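Side-chain contacts in bacterioferritin (Mycobacterium tuberculosis, PDB 3UOI), which probably oxidises ferrous iron with dioxygen and stores the ferric product as a mineral core inside a 24-subunit, heme-binding protein shell: residues L136-Q139 with L140-M143; T61-I64 with L65-D68; A43-T46 with R47-F51; V9-L12 with L13-L17. All blocks are in the same frame, centred on the assembly; numbering follows the deposited sequence.

Overall arrangement
The four contacts are short stretches of three helices in the ferritin four-helix bundle: contact 4 on helix 7-36, contacts 2 and 3 on helix 40-66, contact 1 on helix 116-146, contact 2 running past the end of its helix. Contacts 2 and 4 touch, I64 CD1 lying 3.6 Å from N14 OD1; their centres are 11 Å apart. Contacts 1 and 3 lie toward the other end, centres 17 Å apart and nearest atoms about 7 Å. Contact 1 is across the chain's centre from contact 2, 37 Å between centres. Contact 3 meets the heme, while Q16 of contact 4 bonds E20 and L136 of contact 1 packs on E96, both predicted iron ligands.

Contact 1. Residues L136-Q139 with L140-M143; sequences LETQ and LELM
T138 and E141 meet at an oblique angle on one flank of helix 116-146, while T138 and L142 run alongside each other. The threonine is thus shared between two residues of the next turn by its two branches. Its methyl CG2, anti to the backbone N, faces the leucine, with CG2 4.2 Å from L142 CD1; its hydroxyl is on the glutamate side, OG1 3.7 Å from E141 OE1. That hydroxyl shares its single proton between D134 O and N36 O of a neighbouring subunit, both bonds being weak. E141 reaches back along the helix with CG anti to its own carbonyl carbon (chi1 -53°) and the chain extended beyond, which sets E141 CG 3.0 Å from E137 O. L140 lies over the preceding turn, its CG 3.7 Å from L136 O. The helical ladder is regular, with E141 N to E137 O at 2.9 Å.

The Q139 amide is held by two bonds, NE2 to Y135 O and OE1 to Y151 OH. E137 OE2 bonds Y97 OH, and its OE1 takes the backbone N of M3 of a third chain. W37 of the neighbouring subunit covers T138 and L142. The two glutamates keep their acid groups apart, E137 OE1 lying 6.1 Å from E141 OE2, so any repulsion is probably mild, and the bonds to Y97 and M3 would help E137 carry its charge.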
loop_
_atom_site.group_PDB
_atom_site.type_symbol
_atom_site.label_atom_id
_atom_site.label_comp_id
_atom_site.label_asym_id
_atom_site.label_seq_id
_atom_site.Cartn_x
_atom_site.Cartn_y
_atom_site.Cartn_z
ATOM N N LEU A 136 -33.652 -14.422 31.509
ATOM C CA LEU A 136 -34.402 -13.675 32.514
ATOM C C LEU A 136 -34.467 -14.257 33.967
ATOM O O LEU A 136 -34.368 -13.525 34.928
ATOM C CB LEU A 136 -35.787 -13.344 31.984
ATOM C CG LEU A 136 -35.909 -12.378 30.813
ATOM C CD1 LEU A 136 -37.241 -12.424 30.168
ATOM C CD2 LEU A 136 -35.643 -11.008 31.237
ATOM N N GLU A 137 -34.674 -15.563 34.061
ATOM C CA GLU A 137 -34.652 -16.336 35.270
ATOM C C GLU A 137 -33.267 -16.337 35.898
ATOM O O GLU A 137 -33.162 -16.149 37.043
ATOM C CB GLU A 137 -35.192 -17.753 35.037
ATOM C CG GLU A 137 -36.591 -17.785 34.452
ATOM C CD GLU A 137 -37.202 -19.138 34.293
ATOM O OE1 GLU A 137 -36.508 -20.101 34.094
ATOM O OE2 GLU A 137 -38.401 -19.206 34.313
ATOM N N THR A 138 -32.217 -16.467 35.105
ATOM C CA THR A 138 -30.857 -16.320 35.583
ATOM C C THR A 138 -30.620 -14.914 36.174
ATOM O O THR A 138 -29.942 -14.797 37.125
ATOM C CB THR A 138 -29.821 -16.598 34.510
ATOM O OG1 THR A 138 -29.792 -17.968 34.208
ATOM C CG2 THR A 138 -28.457 -16.177 34.965
ATOM N N GLN A 139 -31.193 -13.869 35.617
ATOM C CA GLN A 139 -31.057 -12.565 36.230
ATOM C C GLN A 139 -31.725 -12.527 37.614
ATOM O O GLN A 139 -31.197 -12.045 38.553
ATOM C CB GLN A 139 -31.554 -11.410 35.332
ATOM C CG GLN A 139 -31.008 -11.336 33.925
ATOM C CD GLN A 139 -29.554 -11.649 33.820
ATOM O OE1 GLN A 139 -28.740 -10.841 34.144
ATOM N NE2 GLN A 139 -29.232 -12.812 33.377
ATOM N N LEU A 140 -32.897 -13.077 37.733
ATOM C CA LEU A 140 -33.501 -13.108 39.037
ATOM C C LEU A 140 -32.676 -13.950 40.017
ATOM O O LEU A 140 -32.559 -13.585 41.133
ATOM C CB LEU A 140 -34.954 -13.449 38.982
ATOM C CG LEU A 140 -35.745 -12.412 38.212
ATOM C CD1 LEU A 140 -36.899 -13.023 37.545
ATOM C CD2 LEU A 140 -36.205 -11.427 39.134
ATOM N N GLU A 141 -32.078 -15.039 39.539
ATOM C CA GLU A 141 -31.250 -15.924 40.365
ATOM C C GLU A 141 -30.070 -15.170 40.923
ATOM O O GLU A 141 -29.742 -15.286 42.072
ATOM C CB GLU A 141 -30.678 -17.117 39.566
ATOM C CG GLU A 141 -31.649 -18.012 38.760
ATOM C CD GLU A 141 -31.000 -19.264 38.048
ATOM O OE1 GLU A 141 -29.836 -19.281 37.632
ATOM O OE2 GLU A 141 -31.724 -20.227 37.870
ATOM N N LEU A 142 -29.435 -14.411 40.053
ATOM C CA LEU A 142 -28.289 -13.590 40.369
ATOM C C LEU A 142 -28.606 -12.500 41.350
ATOM O O LEU A 142 -27.824 -12.202 42.199
ATOM C CB LEU A 142 -27.678 -13.016 39.128
ATOM C CG LEU A 142 -26.778 -13.915 38.338
ATOM C CD1 LEU A 142 -26.338 -13.228 37.064
ATOM C CD2 LEU A 142 -25.616 -14.272 39.154
ATOM N N MET A 143 -29.794 -11.950 41.243
ATOM C CA MET A 143 -30.199 -10.908 42.103
ATOM C C MET A 143 -30.167 -11.333 43.555
ATOM O O MET A 143 -29.684 -10.613 44.386
ATOM C CB MET A 143 -31.602 -10.517 41.755
ATOM C CG MET A 143 -31.698 -9.427 40.806
ATOM S SD MET A 143 -33.338 -8.829 40.708
ATOM C CE MET A 143 -33.179 -7.158 40.226
#

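Contact 2. Residues T61-I64 with L65-D68; sequences TDRI and LLLD
This is a helix-end contact at the C-terminal end of helix 40-66, R63 against L66, in the last turn, and L67, just past it, where the chain leaves the helix beside the start of helix 116-146. The arginine leads its chain off the helix with CG anti to the backbone N (chi1 -164°), then bends at chi2, which brings the guanidinium across the two leucines. L67 lies over one face of that group, its CG 4.0 Å above the plane and offset toward the rim; L67 CD1 is 3.7 Å from R63 NE. L66 approaches obliquely, CD2 4.1 Å from R63 NH1. The polar atoms are engaged further out: NE bonds S118 OG, and NH1 forms a salt bridge with E130 of a neighbouring subunit.

The helix closes here in a Schellman motif. L67 N still bonds R63 O at 3.2 Å, with a weak second bond to I64 O, while D68, with positive phi (66°), is the C-prime residue: its N bonds L65 O at 2.8 Å, and G69 N turns back to I64 O. On the other flank L65 CG sits 3.4 Å from T61 O. T61 OG1 bonds A57 O and Y73 OH, and D62 OD1 makes a salt bridge to K32 of a different subunit.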
loop_
_atom_site.group_PDB
_atom_site.type_symbol
_atom_site.label_atom_id
_atom_site.label_comp_id
_atom_site.label_asym_id
_atom_site.label_seq_id
_atom_site.Cartn_x
_atom_site.Cartn_y
_atom_site.Cartn_z
ATOM N N THR A 61 -45.618 -11.590 9.834
ATOM C CA THR A 61 -46.365 -10.779 8.921
ATOM C C THR A 61 -46.246 -11.267 7.489
ATOM O O THR A 61 -47.218 -11.343 6.838
ATOM C CB THR A 61 -45.919 -9.333 9.005
ATOM O OG1 THR A 61 -46.022 -8.914 10.345
ATOM C CG2 THR A 61 -46.784 -8.472 8.142
ATOM N N ASP A 62 -45.042 -11.622 7.057
ATOM C CA ASP A 62 -44.756 -12.149 5.736
ATOM C C ASP A 62 -45.478 -13.493 5.589
ATOM O O ASP A 62 -45.975 -13.784 4.564
ATOM C CB ASP A 62 -43.260 -12.461 5.526
ATOM C CG ASP A 62 -42.353 -11.256 5.492
ATOM O OD1 ASP A 62 -42.783 -10.218 5.119
ATOM O OD2 ASP A 62 -41.194 -11.390 5.803
ATOM N N ARG A 63 -45.465 -14.317 6.631
ATOM C CA ARG A 63 -46.095 -15.629 6.542
ATOM C C ARG A 63 -47.608 -15.502 6.308
ATOM O O ARG A 63 -48.146 -16.146 5.474
ATOM C CB ARG A 63 -45.763 -16.476 7.782
ATOM C CG ARG A 63 -46.002 -17.941 7.704
ATOM C CD ARG A 63 -45.365 -18.673 6.515
ATOM N NE ARG A 63 -46.097 -19.895 6.197
ATOM C CZ ARG A 63 -46.063 -20.582 5.080
ATOM N NH1 ARG A 63 -45.301 -20.238 4.112
ATOM N NH2 ARG A 63 -46.812 -21.650 4.973
ATOM N N ILE A 64 -48.231 -14.610 7.038
ATOM C CA ILE A 64 -49.636 -14.366 6.983
ATOM C C ILE A 64 -50.005 -13.864 5.616
ATOM O O ILE A 64 -50.968 -14.290 5.058
ATOM C CB ILE A 64 -50.054 -13.338 8.060
ATOM C CG1 ILE A 64 -49.748 -13.828 9.485
ATOM C CG2 ILE A 64 -51.447 -12.920 7.886
ATOM C CD1 ILE A 64 -50.319 -13.054 10.472
ATOM N N LEU A 65 -49.211 -12.942 5.099
ATOM C CA LEU A 65 -49.437 -12.412 3.793
ATOM C C LEU A 65 -49.277 -13.465 2.690
ATOM O O LEU A 65 -50.102 -13.591 1.897
ATOM C CB LEU A 65 -48.613 -11.159 3.535
ATOM C CG LEU A 65 -48.945 -9.870 4.284
ATOM C CD1 LEU A 65 -48.020 -8.715 3.818
ATOM C CD2 LEU A 65 -50.424 -9.506 4.161
ATOM N N LEU A 66 -48.256 -14.282 2.735
ATOM C CA LEU A 66 -48.103 -15.282 1.716
ATOM C C LEU A 66 -49.319 -16.255 1.707
ATOM O O LEU A 66 -49.657 -16.770 0.721
ATOM C CB LEU A 66 -46.778 -16.002 1.819
ATOM C CG LEU A 66 -46.214 -16.914 0.734
ATOM C CD1 LEU A 66 -44.788 -16.971 0.930
ATOM C CD2 LEU A 66 -46.719 -18.333 0.765
ATOM N N LEU A 67 -49.958 -16.451 2.838
ATOM C CA LEU A 67 -51.088 -17.350 2.919
ATOM C C LEU A 67 -52.365 -16.592 2.698
ATOM O O LEU A 67 -53.407 -17.089 2.976
ATOM C CB LEU A 67 -51.133 -18.143 4.228
ATOM C CG LEU A 67 -49.961 -19.072 4.485
ATOM C CD1 LEU A 67 -49.705 -19.285 5.899
ATOM C CD2 LEU A 67 -50.181 -20.384 3.792
ATOM N N ASP A 68 -52.253 -15.373 2.224
ATOM C CA ASP A 68 -53.408 -14.557 1.940
ATOM C C ASP A 68 -54.262 -14.131 3.159
ATOM O O ASP A 68 -55.399 -13.893 3.018
ATOM C CB ASP A 68 -54.269 -15.272 0.868
ATOM C CG ASP A 68 -55.368 -14.398 0.287
ATOM O OD1 ASP A 68 -55.086 -13.534 -0.537
ATOM O OD2 ASP A 68 -56.518 -14.597 0.653
#

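Contact 3. Residues A43-T46 with R47-F51; sequences AAHT and RAESF. With HEM (protoporphyrin IX containing Fe), chain B.
A43 O takes R47 N at 2.9 Å in the part of helix 40-66, the second long helix of the ferritin four-helix bundle, that begins to line the heme pocket. The following acceptors are met in the same helical way: A44 O takes A48 N, and H45 O takes E49 N. T46 O receives two weak bonds, from S50 N and E49 N. R47 O is shared as well, accepting both F51 N and the hydroxyl of S50, whose OG is 3.0 Å away. T46 OG1 bonds Q34 OE1 of helix 7-36, its main partner; L42 O is a weaker alternative.

H45 CG, anti to its backbone N (chi1 -173°), brings the imidazole alongside E49, with E49 CG 3.7 Å from H45 ND1. The carboxylate is modelled too close to the ring, and its detailed placement there is doubtful. The imidazole also stacks on Y135 of helix 116-146.

R47 stretches out straight from CG to NE toward the dimer partner, where NH1 forms a salt bridge with E58 of the neighbouring subunit. Together with F51 it belongs to the heme pocket, and neither residue coordinates the iron; the axial ligand is predicted to be M54. The heme touches R47 NH2 through its methyl CMA at 3.9 Å, and the F51 ring approaches the porphyrin with CZ 3.7 Å from C2A.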
loop_
_atom_site.group_PDB
_atom_site.type_symbol
_atom_site.label_atom_id
_atom_site.label_comp_id
_atom_site.label_asym_id
_atom_site.label_seq_id
_atom_site.Cartn_x
_atom_site.Cartn_y
_atom_site.Cartn_z
ATOM N N ALA A 43 -29.884 -1.899 29.592
ATOM C CA ALA A 43 -30.838 -1.330 28.675
ATOM C C ALA A 43 -30.536 -1.676 27.217
ATOM O O ALA A 43 -31.398 -1.740 26.445
ATOM C CB ALA A 43 -30.906 0.136 28.854
ATOM N N ALA A 44 -29.273 -1.814 26.868
ATOM C CA ALA A 44 -28.879 -2.204 25.550
ATOM C C ALA A 44 -29.286 -3.643 25.305
ATOM O O ALA A 44 -29.667 -3.997 24.236
ATOM C CB ALA A 44 -27.460 -2.028 25.365
ATOM N N HIS A 45 -29.136 -4.476 26.322
ATOM C CA HIS A 45 -29.557 -5.836 26.161
ATOM C C HIS A 45 -31.059 -5.911 25.954
ATOM O O HIS A 45 -31.505 -6.468 25.001
ATOM C CB HIS A 45 -29.163 -6.711 27.318
ATOM C CG HIS A 45 -29.457 -8.148 27.074
ATOM N ND1 HIS A 45 -30.725 -8.668 27.148
ATOM C CD2 HIS A 45 -28.658 -9.167 26.703
ATOM C CE1 HIS A 45 -30.692 -9.945 26.847
ATOM N NE2 HIS A 45 -29.450 -10.278 26.586
ATOM N N THR A 46 -31.790 -5.237 26.822
ATOM C CA THR A 46 -33.221 -5.201 26.772
ATOM C C THR A 46 -33.694 -4.628 25.418
ATOM O O THR A 46 -34.637 -5.045 24.910
ATOM C CB THR A 46 -33.863 -4.442 27.936
ATOM O OG1 THR A 46 -33.409 -4.931 29.195
ATOM C CG2 THR A 46 -35.317 -4.618 27.886
ATOM N N ARG A 47 -32.980 -3.664 24.890
ATOM C CA ARG A 47 -33.286 -3.031 23.588
ATOM C C ARG A 47 -33.206 -3.993 22.423
ATOM O O ARG A 47 -34.014 -3.996 21.564
ATOM C CB ARG A 47 -32.294 -1.919 23.301
ATOM C CG ARG A 47 -32.612 -1.030 22.147
ATOM C CD ARG A 47 -31.609 0.054 21.997
ATOM N NE ARG A 47 -31.829 0.813 20.801
ATOM C CZ ARG A 47 -32.588 1.868 20.743
ATOM N NH1 ARG A 47 -33.132 2.300 21.827
ATOM N NH2 ARG A 47 -32.771 2.497 19.619
ATOM N N ALA A 48 -32.177 -4.805 22.465
ATOM C CA ALA A 48 -31.868 -5.842 21.515
ATOM C C ALA A 48 -32.982 -6.852 21.572
ATOM O O ALA A 48 -33.324 -7.430 20.604
ATOM C CB ALA A 48 -30.568 -6.468 21.824
ATOM N N GLU A 49 -33.520 -7.089 22.742
ATOM C CA GLU A 49 -34.616 -8.026 22.842
ATOM C C GLU A 49 -35.865 -7.508 22.091
ATOM O O GLU A 49 -36.539 -8.239 21.435
ATOM C CB GLU A 49 -34.896 -8.428 24.284
ATOM C CG GLU A 49 -33.744 -9.119 25.008
ATOM C CD GLU A 49 -33.588 -10.579 24.688
ATOM O OE1 GLU A 49 -34.328 -11.090 23.905
ATOM O OE2 GLU A 49 -32.713 -11.220 25.218
ATOM N N SER A 50 -36.135 -6.225 22.197
ATOM C CA SER A 50 -37.276 -5.659 21.530
ATOM C C SER A 50 -37.138 -5.756 19.994
ATOM O O SER A 50 -38.081 -5.981 19.311
ATOM C CB SER A 50 -37.598 -4.269 22.027
ATOM O OG SER A 50 -36.902 -3.312 21.345
ATOM N N PHE A 51 -35.918 -5.559 19.528
ATOM C CA PHE A 51 -35.551 -5.636 18.142
ATOM C C PHE A 51 -35.756 -7.031 17.672
ATOM O O PHE A 51 -36.197 -7.237 16.599
ATOM C CB PHE A 51 -34.143 -5.128 17.896
ATOM C CG PHE A 51 -34.033 -3.630 17.899
ATOM C CD1 PHE A 51 -34.706 -2.874 18.791
ATOM C CD2 PHE A 51 -33.284 -2.992 17.009
ATOM C CE1 PHE A 51 -34.615 -1.535 18.800
ATOM C CE2 PHE A 51 -33.220 -1.618 17.025
ATOM C CZ PHE A 51 -33.886 -0.916 17.934
HETATM C CHA HEM B . -35.862 -0.963 14.063
HETATM C CHB HEM B . -38.128 1.509 17.512
HETATM C CHC HEM B . -42.203 -0.840 16.424
HETATM C CHD HEM B . -40.023 -3.175 12.794
HETATM C C1A HEM B . -36.127 0.039 14.972
HETATM C C2A HEM B . -35.328 1.195 15.304
HETATM C C3A HEM B . -35.983 1.853 16.283
HETATM C C4A HEM B . -37.179 1.155 16.584
HETATM C CMA HEM B . -35.593 3.161 16.988
HETATM C CAA HEM B . -33.977 1.511 14.599
HETATM C CBA HEM B . -34.282 1.743 13.111
HETATM C CGA HEM B . -33.609 2.951 12.470
HETATM O O1A HEM B . -34.105 3.509 11.421
HETATM O O2A HEM B . -32.542 3.369 12.996
HETATM C C1B HEM B . -39.432 1.046 17.564
HETATM C C2B HEM B . -40.418 1.365 18.590
HETATM C C3B HEM B . -41.549 0.740 18.287
HETATM C C4B HEM B . -41.300 -0.021 17.064
HETATM C CMB HEM B . -40.241 2.310 19.809
HETATM C CAB HEM B . -42.832 0.863 19.160
HETATM C CBB HEM B . -43.834 0.002 19.028
HETATM C C1C HEM B . -42.016 -1.691 15.342
HETATM C C2C HEM B . -42.994 -2.635 14.809
HETATM C C3C HEM B . -42.375 -3.253 13.780
HETATM C C4C HEM B . -40.996 -2.790 13.687
HETATM C CMC HEM B . -44.450 -2.829 15.324
HETATM C CAC HEM B . -42.956 -4.319 12.852
HETATM C CBC HEM B . -42.046 -5.071 12.224
HETATM C C1D HEM B . -38.689 -2.852 12.866
HETATM C C2D HEM B . -37.662 -3.493 12.094
HETATM C C3D HEM B . -36.391 -2.779 12.517
HETATM C C4D HEM B . -36.779 -1.811 13.463
HETATM C CMD HEM B . -37.824 -4.609 11.008
HETATM C CAD HEM B . -34.974 -2.986 12.024
HETATM C CBD HEM B . -34.467 -4.225 12.745
HETATM C CGD HEM B . -33.014 -4.336 12.387
HETATM O O1D HEM B . -32.328 -3.274 12.253
HETATM O O2D HEM B . -32.558 -5.483 12.228
HETATM N NA HEM B . -37.216 0.057 15.793
HETATM N NB HEM B . -39.983 0.175 16.653
HETATM N NC HEM B . -40.848 -1.844 14.624
HETATM N ND HEM B . -38.167 -1.902 13.728
HETATM FE FE HEM B . -39.039 -0.954 15.149
#

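Contact 4. Residues V9-L12 with L13-L17; sequences VLRL and LNEQL
V9 and L13 carry the apolar part of this stretch of helix 7-36, lying flank to flank one turn apart. V9 CG1 approaches L13 CD1 to 3.9 Å, and L10 CD2 reaches the same methyl from farther off, at 4.3 Å. L13 gets there with CG anti to its carbonyl carbon (chi1 -77°), so that the branch folds back over the previous turn and rests its CG 3.4 Å from V9 O.

The backbone bonds are those of an ordinary alpha helix. N14 N to L10 O is 2.9 Å, and Q16 N to L12 O measures 3.0 Å.

Charge plays a looser part. R11 and E15 stand one turn apart on the outer flank with R11 NE 5.0 Å from E15 OE1, their charged atoms not in contact, so any attraction is probably weak and long-range. R11 NH2 has a long, weak ion pair with D8.

The polar ends of N14 and Q16 find their partners outside this stretch. N14 clamps the loop beyond helix 40-66, taking N72 N on OD1 and giving ND2 to L70 O. Q16 bonds R102 through OE1 and hands NE2 to E20, a predicted iron ligand, which it probably helps to position. Three helices pack against its inner side: L12 meets C110 of helix 85-112, L13 meets I64 of helix 40-66, and both leucines meet L122 of helix 116-146.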
loop_
_atom_site.group_PDB
_atom_site.type_symbol
_atom_site.label_atom_id
_atom_site.label_comp_id
_atom_site.label_asym_id
_atom_site.label_seq_id
_atom_site.Cartn_x
_atom_site.Cartn_y
_atom_site.Cartn_z
ATOM N N VAL A 9 -54.657 -22.044 11.544
ATOM C CA VAL A 9 -53.291 -21.614 11.526
ATOM C C VAL A 9 -53.187 -20.107 11.506
ATOM O O VAL A 9 -52.375 -19.560 12.162
ATOM C CB VAL A 9 -52.442 -22.182 10.389
ATOM C CG1 VAL A 9 -51.043 -21.634 10.478
ATOM C CG2 VAL A 9 -52.398 -23.653 10.421
ATOM N N LEU A 10 -54.007 -19.469 10.698
ATOM C CA LEU A 10 -54.004 -18.038 10.600
ATOM C C LEU A 10 -54.402 -17.364 11.904
ATOM O O LEU A 10 -53.775 -16.460 12.321
ATOM C CB LEU A 10 -54.851 -17.581 9.433
ATOM C CG LEU A 10 -54.226 -17.696 8.041
ATOM C CD1 LEU A 10 -55.201 -17.328 6.975
ATOM C CD2 LEU A 10 -52.941 -16.872 7.900
ATOM N N ARG A 11 -55.390 -17.858 12.587
ATOM C CA ARG A 11 -55.709 -17.289 13.868
ATOM C C ARG A 11 -54.500 -17.415 14.782
ATOM O O ARG A 11 -54.232 -16.565 15.564
ATOM C CB ARG A 11 -56.871 -18.035 14.517
ATOM C CG ARG A 11 -57.650 -17.235 15.498
ATOM C CD ARG A 11 -59.072 -17.700 15.624
ATOM N NE ARG A 11 -59.077 -19.101 15.923
ATOM C CZ ARG A 11 -59.360 -20.065 15.070
ATOM N NH1 ARG A 11 -59.724 -19.808 13.823
ATOM N NH2 ARG A 11 -59.274 -21.307 15.485
ATOM N N LEU A 12 -53.830 -18.534 14.688
ATOM C CA LEU A 12 -52.723 -18.824 15.566
ATOM C C LEU A 12 -51.602 -17.822 15.329
ATOM O O LEU A 12 -51.012 -17.326 16.237
ATOM C CB LEU A 12 -52.267 -20.251 15.355
ATOM C CG LEU A 12 -50.903 -20.614 15.871
ATOM C CD1 LEU A 12 -50.946 -20.700 17.299
ATOM C CD2 LEU A 12 -50.519 -21.861 15.307
ATOM N N LEU A 13 -51.361 -17.571 14.062
ATOM C CA LEU A 13 -50.362 -16.676 13.607
ATOM C C LEU A 13 -50.672 -15.283 14.054
ATOM O O LEU A 13 -49.837 -14.639 14.591
ATOM C CB LEU A 13 -50.214 -16.777 12.081
ATOM C CG LEU A 13 -49.447 -17.993 11.528
ATOM C CD1 LEU A 13 -49.382 -18.114 10.028
ATOM C CD2 LEU A 13 -48.091 -18.068 12.106
ATOM N N ASN A 14 -51.900 -14.857 13.873
ATOM C CA ASN A 14 -52.322 -13.530 14.278
ATOM C C ASN A 14 -52.270 -13.332 15.781
ATOM O O ASN A 14 -52.028 -12.285 16.245
ATOM C CB ASN A 14 -53.654 -13.116 13.701
ATOM C CG ASN A 14 -53.515 -12.383 12.442
ATOM O OD1 ASN A 14 -52.903 -11.357 12.397
ATOM N ND2 ASN A 14 -54.101 -12.890 11.410
ATOM N N GLU A 15 -52.533 -14.404 16.484
ATOM C CA GLU A 15 -52.462 -14.399 17.905
ATOM C C GLU A 15 -51.037 -14.137 18.344
ATOM O O GLU A 15 -50.806 -13.412 19.233
ATOM C CB GLU A 15 -52.887 -15.751 18.447
ATOM C CG GLU A 15 -54.282 -15.834 18.892
ATOM C CD GLU A 15 -54.573 -17.145 19.533
ATOM O OE1 GLU A 15 -55.330 -17.903 18.952
ATOM O OE2 GLU A 15 -54.030 -17.403 20.611
ATOM N N GLN A 16 -50.106 -14.822 17.700
ATOM C CA GLN A 16 -48.695 -14.722 17.997
ATOM C C GLN A 16 -48.186 -13.373 17.600
ATOM O O GLN A 16 -47.376 -12.810 18.271
ATOM C CB GLN A 16 -47.898 -15.881 17.454
ATOM C CG GLN A 16 -46.452 -15.887 17.805
ATOM C CD GLN A 16 -46.155 -15.983 19.286
ATOM O OE1 GLN A 16 -46.921 -16.489 20.066
ATOM N NE2 GLN A 16 -45.040 -15.449 19.656
ATOM N N LEU A 17 -48.692 -12.872 16.495
ATOM C CA LEU A 17 -48.311 -11.575 16.027
ATOM C C LEU A 17 -48.704 -10.535 17.061
ATOM O O LEU A 17 -47.931 -9.711 17.393
ATOM C CB LEU A 17 -48.990 -11.269 14.700
ATOM C CG LEU A 17 -48.898 -9.822 14.229
ATOM C CD1 LEU A 17 -47.465 -9.332 14.226
ATOM C CD2 LEU A 17 -49.484 -9.624 12.903
#